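Local coordinates for protein NADP-dependent glyceraldehyde-3-phosphate dehydrogenase (Bacillus halodurans, PDB 3PRL) that probably oxidises glyceraldehyde 3-phosphate to 3-phosphoglycerate without phosphorylation, using NADP+, as a member of the aldehyde dehydrogenase family, at residues E89-K101 / P187-V199. Numbering follows the deposited sequence.
Sequences EIIGELIMHEVAK and PATQGSLSGIKMV
The carboxylate of E98, in the last turn of helix 88-98, reaches across to the N-terminus of helix 192-204 and engages its first turn with both oxygens. E98 OE1 takes the backbone N of S194 at 2.7 Å, on the syn side of the carboxylate and tilted out of its plane, and also the OG of S194, which lies nearly on the C-O axis. E98 OE2 accepts from L193 N at 2.8 Å, again syn and somewhat out of the carboxylate plane, while G191 N, at the N-cap, adds a weak bond. An extended chain beyond CG carries the carboxylate this far, and the buried negative charge is probably stabilised by the helix dipole. Replacing E98 by alanine removes the carboxylate and would probably leave the amides of L193 and S194 without their acceptor and the S194 hydroxyl free to turn. Q190, bent at chi2 (62°), runs antiparallel to the E98 side chain, amide and carboxylate planes turned well apart, and donates an N-H from NE2 to the backbone O of E98 at 2.7 Å, a nearly straight bond of 162°. One turn back along helix 88-98, L94 CD2 comes within 3.4 Å of L193 O and meets K197 CG at 3.6 Å, and CG1 of I95 packs against S194 OG. The axes of segments 89-98 and 192-199 run antiparallel at 165° and approach to 9.0 Å. T189, an NADP+-binding residue, precedes this helix start in the turn after strand 182-186 of the nucleotide-binding domain. I91 and I95 also pack on helix 103-124, whereas L193, I196 and K197 lie against strand 10-16, and I43 of strand 39-44 touches S192.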
loop_
_atom_site.group_PDB
_atom_site.type_symbol
_atom_site.label_atom_id
_atom_site.label_comp_id
_atom_site.label_asym_id
_atom_site.label_seq_id
_atom_site.Cartn_x
_atom_site.Cartn_y
_atom_site.Cartn_z
ATOM N N GLU D 89 -14.836 -3.310 -35.744
ATOM C CA GLU D 89 -15.632 -2.745 -36.818
ATOM C C GLU D 89 -17.073 -3.219 -36.786
ATOM O O GLU D 89 -17.985 -2.454 -37.081
ATOM C CB GLU D 89 -14.995 -3.091 -38.173
ATOM C CG GLU D 89 -13.868 -2.150 -38.607
ATOM C CD GLU D 89 -12.593 -2.286 -37.781
ATOM O OE1 GLU D 89 -12.115 -3.423 -37.573
ATOM O OE2 GLU D 89 -12.051 -1.244 -37.348
ATOM N N ILE D 90 -17.265 -4.488 -36.442
ATOM C CA ILE D 90 -18.590 -5.095 -36.375
ATOM C C ILE D 90 -19.359 -4.515 -35.189
ATOM O O ILE D 90 -20.450 -3.983 -35.341
ATOM C CB ILE D 90 -18.491 -6.636 -36.236
ATOM C CG1 ILE D 90 -17.827 -7.244 -37.487
ATOM C CG2 ILE D 90 -19.880 -7.246 -35.926
ATOM C CD1 ILE D 90 -17.302 -8.666 -37.317
ATOM N N ILE D 91 -18.766 -4.617 -34.006
ATOM C CA ILE D 91 -19.389 -4.118 -32.789
ATOM C C ILE D 91 -19.549 -2.602 -32.899
ATOM O O ILE D 91 -20.655 -2.084 -32.745
ATOM C CB ILE D 91 -18.585 -4.568 -31.539
ATOM C CG1 ILE D 91 -18.468 -6.090 -31.525
ATOM C CG2 ILE D 91 -19.237 -4.088 -30.244
ATOM C CD1 ILE D 91 -17.744 -6.641 -30.325
ATOM N N GLY D 92 -18.453 -1.907 -33.203
ATOM C CA GLY D 92 -18.472 -0.454 -33.395
ATOM C C GLY D 92 -19.631 0.029 -34.258
ATOM O O GLY D 92 -20.350 0.936 -33.858
ATOM N N GLU D 93 -19.824 -0.590 -35.426
ATOM C CA GLU D 93 -20.938 -0.237 -36.322
ATOM C C GLU D 93 -22.313 -0.374 -35.667
ATOM O O GLU D 93 -23.200 0.452 -35.902
ATOM C CB GLU D 93 -20.885 -1.007 -37.663
ATOM C CG GLU D 93 -20.990 -2.558 -37.604
ATOM C CD GLU D 93 -22.423 -3.113 -37.488
ATOM O OE1 GLU D 93 -22.578 -4.343 -37.294
ATOM O OE2 GLU D 93 -23.394 -2.335 -37.587
ATOM N N LEU D 94 -22.489 -1.423 -34.857
ATOM C CA LEU D 94 -23.753 -1.653 -34.160
ATOM C C LEU D 94 -24.003 -0.509 -33.188
ATOM O O LEU D 94 -25.089 0.069 -33.153
ATOM C CB LEU D 94 -23.755 -3.003 -33.431
ATOM C CG LEU D 94 -25.106 -3.610 -33.053
ATOM C CD1 LEU D 94 -25.873 -4.090 -34.268
ATOM C CD2 LEU D 94 -24.909 -4.769 -32.102
ATOM N N ILE D 95 -22.980 -0.164 -32.418
ATOM C CA ILE D 95 -23.070 0.996 -31.528
ATOM C C ILE D 95 -23.483 2.288 -32.262
ATOM O O ILE D 95 -24.443 2.937 -31.849
ATOM C CB ILE D 95 -21.783 1.229 -30.715
ATOM C CG1 ILE D 95 -21.454 -0.002 -29.865
ATOM C CG2 ILE D 95 -21.952 2.473 -29.845
ATOM C CD1 ILE D 95 -20.047 0.024 -29.244
ATOM N N MET D 96 -22.783 2.664 -33.337
ATOM C CA MET D 96 -23.144 3.929 -34.018
ATOM C C MET D 96 -24.613 3.973 -34.451
ATOM O O MET D 96 -25.265 4.992 -34.266
ATOM C CB MET D 96 -22.192 4.366 -35.152
ATOM C CG MET D 96 -21.859 3.347 -36.186
ATOM S SD MET D 96 -21.747 3.972 -37.883
ATOM C CE MET D 96 -22.333 2.498 -38.709
ATOM N N HIS D 97 -25.135 2.863 -34.971
ATOM C CA HIS D 97 -26.546 2.809 -35.366
ATOM C C HIS D 97 -27.479 2.856 -34.149
ATOM O O HIS D 97 -28.367 3.709 -34.086
ATOM C CB HIS D 97 -26.863 1.561 -36.209
ATOM C CG HIS D 97 -26.391 1.634 -37.630
ATOM N ND1 HIS D 97 -25.576 0.674 -38.192
ATOM C CD2 HIS D 97 -26.628 2.542 -38.607
ATOM C CE1 HIS D 97 -25.326 0.987 -39.450
ATOM N NE2 HIS D 97 -25.950 2.118 -39.728
ATOM N N GLU D 98 -27.253 1.941 -33.197
ATOM C CA GLU D 98 -28.202 1.636 -32.105
ATOM C C GLU D 98 -28.431 2.803 -31.153
ATOM O O GLU D 98 -29.559 3.041 -30.707
ATOM C CB GLU D 98 -27.721 0.412 -31.295
ATOM C CG GLU D 98 -28.842 -0.436 -30.680
ATOM C CD GLU D 98 -28.350 -1.450 -29.643
ATOM O OE1 GLU D 98 -27.122 -1.711 -29.553
ATOM O OE2 GLU D 98 -29.197 -1.996 -28.891
ATOM N N VAL D 99 -27.340 3.494 -30.813
ATOM C CA VAL D 99 -27.403 4.621 -29.895
ATOM C C VAL D 99 -27.041 5.945 -30.582
ATOM O O VAL D 99 -26.920 6.991 -29.929
ATOM C CB VAL D 99 -26.618 4.335 -28.585
ATOM C CG1 VAL D 99 -27.111 3.031 -27.946
ATOM C CG2 VAL D 99 -25.105 4.270 -28.831
ATOM N N ALA D 100 -26.912 5.895 -31.915
ATOM C CA ALA D 100 -26.609 7.065 -32.748
ATOM C C ALA D 100 -25.311 7.800 -32.370
ATOM O O ALA D 100 -25.258 9.040 -32.327
ATOM C CB ALA D 100 -27.812 8.021 -32.793
ATOM N N LYS D 101 -24.260 7.026 -32.117
ATOM C CA LYS D 101 -22.954 7.573 -31.748
ATOM C C LYS D 101 -22.081 7.759 -32.997
ATOM O O LYS D 101 -21.973 6.840 -33.794
ATOM C CB LYS D 101 -22.276 6.622 -30.760
ATOM C CG LYS D 101 -20.863 6.990 -30.329
ATOM C CD LYS D 101 -20.436 6.174 -29.116
ATOM C CE LYS D 101 -21.330 6.473 -27.893
ATOM N NZ LYS D 101 -20.628 6.238 -26.598
ATOM N N PRO D 187 -28.552 -4.764 -19.826
ATOM C CA PRO D 187 -28.242 -3.545 -20.598
ATOM C C PRO D 187 -29.418 -2.586 -20.647
ATOM O O PRO D 187 -30.539 -3.010 -20.463
ATOM C CB PRO D 187 -27.980 -4.075 -22.019
ATOM C CG PRO D 187 -28.628 -5.403 -22.073
ATOM C CD PRO D 187 -28.585 -5.964 -20.684
ATOM N N ALA D 188 -29.174 -1.301 -20.896
ATOM C CA ALA D 188 -30.266 -0.433 -21.306
ATOM C C ALA D 188 -30.869 -1.065 -22.565
ATOM O O ALA D 188 -30.136 -1.617 -23.410
ATOM C CB ALA D 188 -29.756 0.955 -21.604
ATOM N N THR D 189 -32.187 -1.007 -22.695
ATOM C CA THR D 189 -32.848 -1.639 -23.844
ATOM C C THR D 189 -32.355 -1.024 -25.156
ATOM O O THR D 189 -32.069 -1.739 -26.132
ATOM C CB THR D 189 -34.396 -1.619 -23.719
ATOM O OG1 THR D 189 -34.795 -2.576 -22.734
ATOM C CG2 THR D 189 -35.078 -1.986 -25.064
ATOM N N GLN D 190 -32.258 0.304 -25.184
ATOM C CA GLN D 190 -31.553 0.955 -26.269
ATOM C C GLN D 190 -30.059 0.820 -25.947
ATOM O O GLN D 190 -29.529 1.543 -25.099
ATOM C CB GLN D 190 -31.986 2.419 -26.416
ATOM C CG GLN D 190 -31.784 2.987 -27.835
ATOM C CD GLN D 190 -32.600 2.262 -28.896
ATOM O OE1 GLN D 190 -33.780 1.974 -28.695
ATOM N NE2 GLN D 190 -31.971 1.970 -30.041
ATOM N N GLY D 191 -29.407 -0.138 -26.603
ATOM C CA GLY D 191 -28.023 -0.524 -26.281
ATOM C C GLY D 191 -27.910 -2.023 -26.013
ATOM O O GLY D 191 -26.808 -2.586 -26.001
ATOM N N SER D 192 -29.047 -2.671 -25.797
ATOM C CA SER D 192 -29.058 -4.109 -25.574
ATOM C C SER D 192 -28.427 -4.949 -26.707
ATOM O O SER D 192 -27.807 -5.979 -26.424
ATOM C CB SER D 192 -30.479 -4.583 -25.287
ATOM O OG SER D 192 -30.931 -4.054 -24.049
ATOM N N LEU D 193 -28.578 -4.540 -27.971
ATOM C CA LEU D 193 -27.924 -5.298 -29.060
ATOM C C LEU D 193 -26.397 -5.231 -29.002
ATOM O O LEU D 193 -25.719 -6.257 -29.194
ATOM C CB LEU D 193 -28.386 -4.870 -30.457
ATOM C CG LEU D 193 -29.857 -4.751 -30.850
ATOM C CD1 LEU D 193 -29.922 -4.031 -32.183
ATOM C CD2 LEU D 193 -30.561 -6.116 -30.926
ATOM N N SER D 194 -25.865 -4.027 -28.775
ATOM C CA SER D 194 -24.420 -3.834 -28.648
ATOM C C SER D 194 -23.874 -4.596 -27.441
ATOM O O SER D 194 -22.878 -5.294 -27.557
ATOM C CB SER D 194 -24.042 -2.352 -28.584
ATOM O OG SER D 194 -24.396 -1.667 -29.780
ATOM N N GLY D 195 -24.535 -4.475 -26.292
ATOM C CA GLY D 195 -24.177 -5.283 -25.121
ATOM C C GLY D 195 -24.278 -6.793 -25.347
ATOM O O GLY D 195 -23.479 -7.549 -24.794
ATOM N N ILE D 196 -25.248 -7.255 -26.141
ATOM C CA ILE D 196 -25.341 -8.695 -26.405
ATOM C C ILE D 196 -24.121 -9.136 -27.217
ATOM O O ILE D 196 -23.439 -10.095 -26.839
ATOM C CB ILE D 196 -26.703 -9.138 -27.026
ATOM C CG1 ILE D 196 -27.867 -8.921 -26.033
ATOM C CG2 ILE D 196 -26.677 -10.599 -27.388
ATOM C CD1 ILE D 196 -29.269 -8.942 -26.713
ATOM N N LYS D 197 -23.815 -8.398 -28.286
ATOM C CA LYS D 197 -22.613 -8.642 -29.093
ATOM C C LYS D 197 -21.342 -8.590 -28.254
ATOM O O LYS D 197 -20.434 -9.379 -28.466
ATOM C CB LYS D 197 -22.497 -7.663 -30.276
ATOM C CG LYS D 197 -23.401 -7.974 -31.454
ATOM C CD LYS D 197 -22.962 -9.235 -32.180
ATOM C CE LYS D 197 -23.978 -9.677 -33.215
ATOM N NZ LYS D 197 -23.697 -11.068 -33.646
ATOM N N MET D 198 -21.279 -7.666 -27.301
ATOM C CA MET D 198 -20.149 -7.650 -26.369
ATOM C C MET D 198 -20.049 -8.964 -25.600
ATOM O O MET D 198 -18.950 -9.543 -25.490
ATOM C CB MET D 198 -20.220 -6.473 -25.405
ATOM C CG MET D 198 -19.123 -6.486 -24.353
ATOM S SD MET D 198 -19.518 -5.450 -22.954
ATOM C CE MET D 198 -20.901 -6.354 -22.238
ATOM N N VAL D 199 -21.184 -9.429 -25.073
ATOM C CA VAL D 199 -21.234 -10.660 -24.254
ATOM C C VAL D 199 -20.906 -11.900 -25.064
ATOM O O VAL D 199 -20.265 -12.831 -24.566
ATOM C CB VAL D 199 -22.584 -10.823 -23.532
ATOM C CG1 VAL D 199 -22.836 -12.281 -23.104
ATOM C CG2 VAL D 199 -22.626 -9.920 -22.324
#